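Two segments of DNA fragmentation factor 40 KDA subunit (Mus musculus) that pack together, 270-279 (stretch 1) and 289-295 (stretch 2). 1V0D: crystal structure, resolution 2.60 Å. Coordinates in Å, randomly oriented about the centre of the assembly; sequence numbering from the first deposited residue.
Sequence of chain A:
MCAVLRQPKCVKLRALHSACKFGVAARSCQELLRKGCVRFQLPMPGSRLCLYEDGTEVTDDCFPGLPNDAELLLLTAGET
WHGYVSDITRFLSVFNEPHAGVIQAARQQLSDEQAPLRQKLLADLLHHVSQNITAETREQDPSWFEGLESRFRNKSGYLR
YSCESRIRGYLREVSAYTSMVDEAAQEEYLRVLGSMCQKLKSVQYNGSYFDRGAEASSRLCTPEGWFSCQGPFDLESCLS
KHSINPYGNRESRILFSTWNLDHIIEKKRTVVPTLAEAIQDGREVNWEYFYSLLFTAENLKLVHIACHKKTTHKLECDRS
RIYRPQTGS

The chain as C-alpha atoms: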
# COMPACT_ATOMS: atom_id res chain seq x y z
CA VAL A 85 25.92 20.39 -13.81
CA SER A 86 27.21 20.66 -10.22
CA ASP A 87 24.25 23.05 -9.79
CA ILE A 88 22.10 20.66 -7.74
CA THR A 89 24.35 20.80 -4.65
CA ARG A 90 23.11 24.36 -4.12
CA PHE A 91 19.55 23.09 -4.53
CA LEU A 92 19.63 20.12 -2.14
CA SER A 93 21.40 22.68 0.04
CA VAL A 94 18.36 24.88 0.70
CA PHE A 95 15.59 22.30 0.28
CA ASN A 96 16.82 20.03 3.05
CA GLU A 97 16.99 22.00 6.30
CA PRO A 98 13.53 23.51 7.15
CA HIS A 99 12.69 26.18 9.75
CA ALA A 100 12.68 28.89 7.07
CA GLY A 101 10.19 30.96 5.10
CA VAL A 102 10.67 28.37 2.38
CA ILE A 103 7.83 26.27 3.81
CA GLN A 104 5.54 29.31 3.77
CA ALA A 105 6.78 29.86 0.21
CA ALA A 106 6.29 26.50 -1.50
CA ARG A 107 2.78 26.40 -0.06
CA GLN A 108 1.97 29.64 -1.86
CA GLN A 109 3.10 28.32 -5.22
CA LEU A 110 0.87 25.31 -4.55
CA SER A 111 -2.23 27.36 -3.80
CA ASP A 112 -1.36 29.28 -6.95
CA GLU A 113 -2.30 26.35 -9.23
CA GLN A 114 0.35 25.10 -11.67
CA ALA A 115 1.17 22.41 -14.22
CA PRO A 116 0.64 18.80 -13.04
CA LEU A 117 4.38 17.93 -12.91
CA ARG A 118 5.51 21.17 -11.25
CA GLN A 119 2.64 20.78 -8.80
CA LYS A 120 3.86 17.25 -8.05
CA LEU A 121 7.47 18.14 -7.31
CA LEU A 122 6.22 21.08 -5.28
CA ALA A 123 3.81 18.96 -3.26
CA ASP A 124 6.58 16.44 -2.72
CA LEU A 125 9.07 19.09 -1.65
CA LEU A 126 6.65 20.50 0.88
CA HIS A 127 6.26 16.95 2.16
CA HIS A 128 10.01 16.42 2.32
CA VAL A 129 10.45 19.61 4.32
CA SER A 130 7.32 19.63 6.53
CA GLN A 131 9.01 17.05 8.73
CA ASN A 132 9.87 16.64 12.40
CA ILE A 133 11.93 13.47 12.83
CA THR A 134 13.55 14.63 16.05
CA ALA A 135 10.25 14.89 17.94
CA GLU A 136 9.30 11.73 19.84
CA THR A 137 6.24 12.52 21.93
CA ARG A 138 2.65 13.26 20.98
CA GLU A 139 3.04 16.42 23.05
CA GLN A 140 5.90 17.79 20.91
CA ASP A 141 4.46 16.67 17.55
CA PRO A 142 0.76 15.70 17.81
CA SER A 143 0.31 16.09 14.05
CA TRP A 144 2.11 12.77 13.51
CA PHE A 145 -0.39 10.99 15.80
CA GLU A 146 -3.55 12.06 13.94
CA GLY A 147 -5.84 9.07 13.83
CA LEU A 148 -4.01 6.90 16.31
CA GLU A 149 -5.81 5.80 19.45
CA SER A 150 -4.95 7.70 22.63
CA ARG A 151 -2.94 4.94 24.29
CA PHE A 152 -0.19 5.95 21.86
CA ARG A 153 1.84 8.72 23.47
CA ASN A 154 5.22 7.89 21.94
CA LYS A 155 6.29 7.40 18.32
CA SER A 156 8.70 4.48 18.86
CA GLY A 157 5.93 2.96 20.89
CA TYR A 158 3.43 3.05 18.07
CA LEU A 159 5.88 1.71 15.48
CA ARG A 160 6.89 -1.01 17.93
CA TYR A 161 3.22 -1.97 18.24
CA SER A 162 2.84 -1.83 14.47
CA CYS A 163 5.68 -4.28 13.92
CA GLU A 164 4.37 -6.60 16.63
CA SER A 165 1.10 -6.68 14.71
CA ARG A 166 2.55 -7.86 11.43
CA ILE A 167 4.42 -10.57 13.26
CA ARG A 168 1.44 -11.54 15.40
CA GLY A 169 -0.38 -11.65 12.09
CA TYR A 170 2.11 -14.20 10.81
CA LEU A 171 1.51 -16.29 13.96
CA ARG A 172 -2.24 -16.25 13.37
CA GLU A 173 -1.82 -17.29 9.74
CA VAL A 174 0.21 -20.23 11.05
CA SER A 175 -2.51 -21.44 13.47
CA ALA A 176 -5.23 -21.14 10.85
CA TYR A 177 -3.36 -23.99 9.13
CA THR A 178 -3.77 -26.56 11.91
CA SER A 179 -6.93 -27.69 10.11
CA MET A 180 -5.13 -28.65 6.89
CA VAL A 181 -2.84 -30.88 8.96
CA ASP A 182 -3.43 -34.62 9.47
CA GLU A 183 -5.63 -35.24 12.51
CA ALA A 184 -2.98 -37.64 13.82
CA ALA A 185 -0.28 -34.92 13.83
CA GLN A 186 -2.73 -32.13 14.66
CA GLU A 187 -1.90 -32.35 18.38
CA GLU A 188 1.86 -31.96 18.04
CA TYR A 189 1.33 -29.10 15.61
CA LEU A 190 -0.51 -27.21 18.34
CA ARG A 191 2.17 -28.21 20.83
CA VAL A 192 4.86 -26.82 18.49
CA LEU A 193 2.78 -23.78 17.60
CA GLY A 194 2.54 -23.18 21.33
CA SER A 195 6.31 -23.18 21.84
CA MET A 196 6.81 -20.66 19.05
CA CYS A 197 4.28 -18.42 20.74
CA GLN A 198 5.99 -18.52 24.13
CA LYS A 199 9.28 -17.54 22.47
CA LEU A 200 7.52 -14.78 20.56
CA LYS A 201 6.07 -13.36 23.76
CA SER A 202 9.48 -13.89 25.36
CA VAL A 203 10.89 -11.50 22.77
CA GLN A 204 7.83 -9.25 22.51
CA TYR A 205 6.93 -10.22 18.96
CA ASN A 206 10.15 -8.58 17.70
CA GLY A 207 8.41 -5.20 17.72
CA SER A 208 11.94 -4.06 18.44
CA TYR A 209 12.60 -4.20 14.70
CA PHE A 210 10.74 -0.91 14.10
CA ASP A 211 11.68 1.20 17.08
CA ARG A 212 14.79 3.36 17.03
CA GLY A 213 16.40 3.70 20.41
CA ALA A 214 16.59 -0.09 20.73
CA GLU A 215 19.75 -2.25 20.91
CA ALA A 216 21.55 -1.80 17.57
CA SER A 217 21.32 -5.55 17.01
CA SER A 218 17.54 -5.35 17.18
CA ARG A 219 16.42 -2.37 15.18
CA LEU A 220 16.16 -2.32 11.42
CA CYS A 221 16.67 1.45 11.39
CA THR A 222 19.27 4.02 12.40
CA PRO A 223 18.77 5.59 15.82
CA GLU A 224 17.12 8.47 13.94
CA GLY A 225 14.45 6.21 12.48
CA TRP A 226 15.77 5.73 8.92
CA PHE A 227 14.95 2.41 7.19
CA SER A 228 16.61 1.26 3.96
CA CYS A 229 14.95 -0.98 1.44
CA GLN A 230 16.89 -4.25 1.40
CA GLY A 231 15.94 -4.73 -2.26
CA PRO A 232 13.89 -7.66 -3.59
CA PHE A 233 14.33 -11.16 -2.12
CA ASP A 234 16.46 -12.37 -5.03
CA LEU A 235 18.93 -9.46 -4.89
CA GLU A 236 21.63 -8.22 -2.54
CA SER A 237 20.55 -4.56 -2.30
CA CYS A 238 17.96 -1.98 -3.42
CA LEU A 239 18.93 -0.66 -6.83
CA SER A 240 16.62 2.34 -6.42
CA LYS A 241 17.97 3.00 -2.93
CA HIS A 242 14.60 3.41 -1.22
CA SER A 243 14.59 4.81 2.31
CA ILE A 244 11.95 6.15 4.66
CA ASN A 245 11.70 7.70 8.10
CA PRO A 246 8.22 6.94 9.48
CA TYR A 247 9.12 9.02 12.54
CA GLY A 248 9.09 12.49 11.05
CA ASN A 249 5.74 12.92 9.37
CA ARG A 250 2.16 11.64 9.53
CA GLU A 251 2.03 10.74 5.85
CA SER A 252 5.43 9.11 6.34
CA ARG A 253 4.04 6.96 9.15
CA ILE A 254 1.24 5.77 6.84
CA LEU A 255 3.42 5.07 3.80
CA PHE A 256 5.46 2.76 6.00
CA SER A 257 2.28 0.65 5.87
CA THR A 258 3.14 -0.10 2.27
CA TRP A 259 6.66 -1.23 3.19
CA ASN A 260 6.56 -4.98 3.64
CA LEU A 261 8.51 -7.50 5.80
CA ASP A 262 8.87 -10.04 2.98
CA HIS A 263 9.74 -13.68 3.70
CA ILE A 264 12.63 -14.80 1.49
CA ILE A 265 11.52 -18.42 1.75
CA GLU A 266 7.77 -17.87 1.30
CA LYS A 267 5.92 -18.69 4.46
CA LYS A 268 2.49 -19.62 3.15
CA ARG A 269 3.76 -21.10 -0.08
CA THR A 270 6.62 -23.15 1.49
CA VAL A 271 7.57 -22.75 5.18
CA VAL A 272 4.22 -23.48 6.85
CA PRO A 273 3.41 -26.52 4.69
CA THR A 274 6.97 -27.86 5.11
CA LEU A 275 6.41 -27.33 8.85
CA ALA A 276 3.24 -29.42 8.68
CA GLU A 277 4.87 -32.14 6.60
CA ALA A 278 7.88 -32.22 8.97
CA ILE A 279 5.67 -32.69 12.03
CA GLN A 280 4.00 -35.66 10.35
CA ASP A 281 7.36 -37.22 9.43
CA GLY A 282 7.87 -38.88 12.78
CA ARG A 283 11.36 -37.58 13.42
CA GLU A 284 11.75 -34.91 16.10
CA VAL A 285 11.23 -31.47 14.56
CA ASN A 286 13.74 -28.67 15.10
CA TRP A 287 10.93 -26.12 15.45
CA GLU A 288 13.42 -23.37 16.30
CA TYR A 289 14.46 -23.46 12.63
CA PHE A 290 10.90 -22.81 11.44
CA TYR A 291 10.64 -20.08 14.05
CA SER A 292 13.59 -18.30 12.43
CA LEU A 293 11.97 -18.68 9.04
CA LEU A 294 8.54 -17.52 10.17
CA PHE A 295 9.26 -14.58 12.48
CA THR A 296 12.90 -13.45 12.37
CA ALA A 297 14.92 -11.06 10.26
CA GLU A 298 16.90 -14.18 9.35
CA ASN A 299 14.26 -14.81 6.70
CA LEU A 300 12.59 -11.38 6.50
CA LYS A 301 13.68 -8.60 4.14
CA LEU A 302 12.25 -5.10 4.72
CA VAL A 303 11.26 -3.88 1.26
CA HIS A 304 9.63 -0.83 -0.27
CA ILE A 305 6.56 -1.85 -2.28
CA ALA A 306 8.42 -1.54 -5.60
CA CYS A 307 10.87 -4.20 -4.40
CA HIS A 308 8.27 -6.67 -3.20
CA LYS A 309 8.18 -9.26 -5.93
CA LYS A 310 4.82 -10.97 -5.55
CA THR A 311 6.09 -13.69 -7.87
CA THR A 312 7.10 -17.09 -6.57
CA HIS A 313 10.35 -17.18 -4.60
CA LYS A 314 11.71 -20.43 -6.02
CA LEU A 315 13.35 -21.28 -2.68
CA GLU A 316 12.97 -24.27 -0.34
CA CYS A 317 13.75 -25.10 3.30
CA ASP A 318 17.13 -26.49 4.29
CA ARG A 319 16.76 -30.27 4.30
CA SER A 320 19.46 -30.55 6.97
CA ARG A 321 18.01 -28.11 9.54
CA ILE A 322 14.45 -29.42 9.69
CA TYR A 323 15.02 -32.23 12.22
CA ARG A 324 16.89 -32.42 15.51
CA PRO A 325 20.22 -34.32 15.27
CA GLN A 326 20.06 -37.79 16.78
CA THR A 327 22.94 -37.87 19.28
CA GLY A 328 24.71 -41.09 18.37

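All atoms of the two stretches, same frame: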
# COMPACT_ATOMS: atom_id res chain seq x y z
N THR A 270 5.69 -22.07 1.11
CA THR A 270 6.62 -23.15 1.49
C THR A 270 6.95 -23.47 2.96
O THR A 270 6.98 -24.64 3.34
CB THR A 270 7.96 -22.95 0.76
OG1 THR A 270 8.20 -21.56 0.60
CG2 THR A 270 7.92 -23.61 -0.61
N VAL A 271 7.22 -22.47 3.78
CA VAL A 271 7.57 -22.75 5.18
C VAL A 271 6.49 -23.44 6.01
O VAL A 271 6.74 -24.48 6.62
CB VAL A 271 7.99 -21.48 5.94
CG1 VAL A 271 8.41 -21.84 7.34
CG2 VAL A 271 9.15 -20.79 5.22
N VAL A 272 5.28 -22.88 6.05
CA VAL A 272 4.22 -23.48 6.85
C VAL A 272 3.97 -24.91 6.43
O VAL A 272 4.06 -25.82 7.25
CB VAL A 272 2.90 -22.64 6.76
CG1 VAL A 272 1.72 -23.42 7.33
CG2 VAL A 272 3.08 -21.34 7.57
N PRO A 273 3.65 -25.15 5.15
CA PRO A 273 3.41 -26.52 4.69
C PRO A 273 4.58 -27.47 4.99
O PRO A 273 4.37 -28.61 5.43
CB PRO A 273 3.12 -26.35 3.21
CG PRO A 273 3.87 -25.13 2.85
CD PRO A 273 3.62 -24.21 4.02
N THR A 274 5.82 -27.02 4.79
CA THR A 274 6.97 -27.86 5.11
C THR A 274 6.92 -28.19 6.61
O THR A 274 7.22 -29.31 7.03
CB THR A 274 8.29 -27.15 4.83
OG1 THR A 274 8.46 -26.99 3.42
CG2 THR A 274 9.43 -27.95 5.38
N LEU A 275 6.52 -27.19 7.40
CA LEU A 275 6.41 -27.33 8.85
C LEU A 275 5.42 -28.44 9.16
O LEU A 275 5.70 -29.33 9.98
CB LEU A 275 5.93 -26.01 9.46
CG LEU A 275 5.91 -25.81 10.98
CD1 LEU A 275 4.57 -26.20 11.51
CD2 LEU A 275 7.02 -26.61 11.65
N ALA A 276 4.27 -28.40 8.49
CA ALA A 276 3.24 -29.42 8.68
C ALA A 276 3.80 -30.79 8.30
O ALA A 276 3.79 -31.72 9.11
CB ALA A 276 2.01 -29.11 7.82
N GLU A 277 4.30 -30.90 7.08
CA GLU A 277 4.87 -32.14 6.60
C GLU A 277 5.96 -32.69 7.53
O GLU A 277 6.03 -33.89 7.77
CB GLU A 277 5.41 -31.95 5.18
CG GLU A 277 4.61 -32.70 4.12
CD GLU A 277 5.05 -34.17 3.97
OE1 GLU A 277 6.22 -34.39 3.55
OE2 GLU A 277 4.24 -35.10 4.25
N ALA A 278 6.79 -31.80 8.07
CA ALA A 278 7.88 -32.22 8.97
C ALA A 278 7.35 -32.79 10.28
O ALA A 278 7.92 -33.73 10.83
CB ALA A 278 8.81 -31.04 9.25
N ILE A 279 6.27 -32.22 10.79
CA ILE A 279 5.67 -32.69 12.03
C ILE A 279 5.00 -34.04 11.85
O ILE A 279 4.81 -34.78 12.82
CB ILE A 279 4.64 -31.67 12.55
CG1 ILE A 279 5.37 -30.49 13.18
CG2 ILE A 279 3.71 -32.32 13.56
CD1 ILE A 279 4.45 -29.46 13.80
N TYR A 289 14.09 -23.80 14.00
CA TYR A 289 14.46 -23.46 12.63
C TYR A 289 13.30 -22.76 11.93
O TYR A 289 13.49 -21.70 11.31
CB TYR A 289 14.88 -24.72 11.86
CG TYR A 289 15.13 -24.48 10.38
CD1 TYR A 289 15.97 -23.46 9.96
CD2 TYR A 289 14.48 -25.24 9.41
CE1 TYR A 289 16.16 -23.19 8.61
CE2 TYR A 289 14.67 -24.99 8.05
CZ TYR A 289 15.50 -23.95 7.65
OH TYR A 289 15.67 -23.65 6.31
N PHE A 290 12.11 -23.35 12.04
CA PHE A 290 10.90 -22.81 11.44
C PHE A 290 10.55 -21.47 12.07
O PHE A 290 10.00 -20.57 11.42
CB PHE A 290 9.74 -23.79 11.61
CG PHE A 290 9.90 -25.04 10.81
CD1 PHE A 290 10.47 -26.17 11.37
CD2 PHE A 290 9.55 -25.06 9.46
CE1 PHE A 290 10.70 -27.32 10.60
CE2 PHE A 290 9.78 -26.20 8.68
CZ PHE A 290 10.36 -27.33 9.25
N TYR A 291 10.88 -21.33 13.35
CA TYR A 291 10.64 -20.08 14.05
C TYR A 291 11.44 -19.00 13.30
O TYR A 291 10.89 -17.99 12.87
CB TYR A 291 11.12 -20.20 15.49
CG TYR A 291 11.03 -18.92 16.27
CD1 TYR A 291 9.82 -18.49 16.80
CD2 TYR A 291 12.16 -18.13 16.47
CE1 TYR A 291 9.73 -17.29 17.52
CE2 TYR A 291 12.09 -16.93 17.17
CZ TYR A 291 10.87 -16.52 17.70
OH TYR A 291 10.80 -15.34 18.40
N SER A 292 12.73 -19.24 13.14
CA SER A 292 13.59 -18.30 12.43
C SER A 292 12.95 -17.88 11.13
O SER A 292 12.81 -16.69 10.83
CB SER A 292 14.92 -18.95 12.09
OG SER A 292 15.60 -19.33 13.27
N LEU A 293 12.58 -18.88 10.35
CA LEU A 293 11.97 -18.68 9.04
C LEU A 293 10.69 -17.86 9.09
O LEU A 293 10.48 -16.96 8.28
CB LEU A 293 11.68 -20.03 8.38
CG LEU A 293 12.73 -20.67 7.45
CD1 LEU A 293 14.13 -20.13 7.72
CD2 LEU A 293 12.70 -22.18 7.62
N LEU A 294 9.84 -18.17 10.06
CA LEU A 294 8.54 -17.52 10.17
C LEU A 294 8.50 -16.14 10.80
O LEU A 294 7.71 -15.30 10.37
CB LEU A 294 7.57 -18.45 10.91
CG LEU A 294 7.26 -19.80 10.25
CD1 LEU A 294 6.81 -20.82 11.24
CD2 LEU A 294 6.20 -19.60 9.21
N PHE A 295 9.35 -15.86 11.79
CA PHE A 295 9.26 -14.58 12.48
C PHE A 295 10.50 -13.73 12.67
O PHE A 295 10.42 -12.67 13.28
CB PHE A 295 8.68 -14.80 13.88
CG PHE A 295 7.56 -15.82 13.94
CD1 PHE A 295 7.78 -17.06 14.54
CD2 PHE A 295 6.29 -15.52 13.42
CE1 PHE A 295 6.74 -18.00 14.62
CE2 PHE A 295 5.25 -16.45 13.50
CZ PHE A 295 5.47 -17.69 14.10

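Two helices that pack without a single hydrogen bond between them must rely on apolar contact and fit, and the pair formed by residues 270-279 and 289-295 of the murine DNA fragmentation factor 40 kDa subunit is a compact example. The helices run nearly antiparallel, with 160° between their directions, and their axes come within 10.2 Å. Only 346 Å² is buried, counting both sides, and the aromatic ring of Phe290 organises much of it. Val271, Val272, Leu275 and Ala278 are buried in the structure, as are Phe290, Leu293 and Leu294, and their side chains bring no polar atom that would need a partner there. The Phe290 ring is the knob of a knob-into-hole arrangement, and the hole is built by Val271, Thr274, Leu275 and Ala278, spaced so that they line one side of the first helix.

Thr270 opens the stretch out of reach of the partner helix. Val271 is the first to make contact. Its CA-to-CB bond points toward the second helix, and with chi1 in the t well its CG1 meets three residues at once: CD2 of Leu294 at 3.7 Å, CB of Leu293 at 3.9 Å and, near the plane of the aromatic ring, CD2 of Phe290 at 4.0 Å. A short, branched side chain suits this position, since one methyl can fill the space where these three neighbours converge.

Val272 points away, but its CG2 still lies 3.9 Å from CD2 of Leu294. The CA-to-CB bond of Leu294 is directed sideways and the end of its side chain comes nearer, so that its CD2 methyl is approached by both valines. At Pro273 the helix is kinked: the proline nitrogen carries no hydrogen and makes no bond to the preceding turn. The residue itself takes no part in the contact.

Thr274 shows how a polar residue can join an apolar surface. Its OG1 donates a hydrogen bond to the backbone O of Thr270 at 2.8 Å, the same oxygen that accepts from its own backbone N at 3.0 Å. With the hydroxyl satisfied inside its own helix, the methyl CG2 is left to approach the edge of the Phe290 ring, 3.8 Å from CE2.

Leu275 provides the closest contact. Although its CA-to-CB bond points sideways, the side chain reaches back so that CD2 lies over one face of the Phe290 ring, 3.4 Å from CG of Phe290. This is a CH-pi interaction: CD2 of Leu275 is 3.5 Å from the ring centroid of Phe290 and only 18° off the ring normal. The backbones are also in register here, with CA of Leu275 and CA of Phe290 6.9 Å apart.

Ala276 faces away and Glu277 is exposed, as befits a charged side chain beyond the interface. Ala278 then completes the hole. Its CB points toward the partner and rests 4.0 Å from CZ of Phe290, a small wall at the far end of the ring. Ile279, directed sideways, makes no contact. One large knob and several modest side chains can thus pack two helices together through apolar contact and close fit.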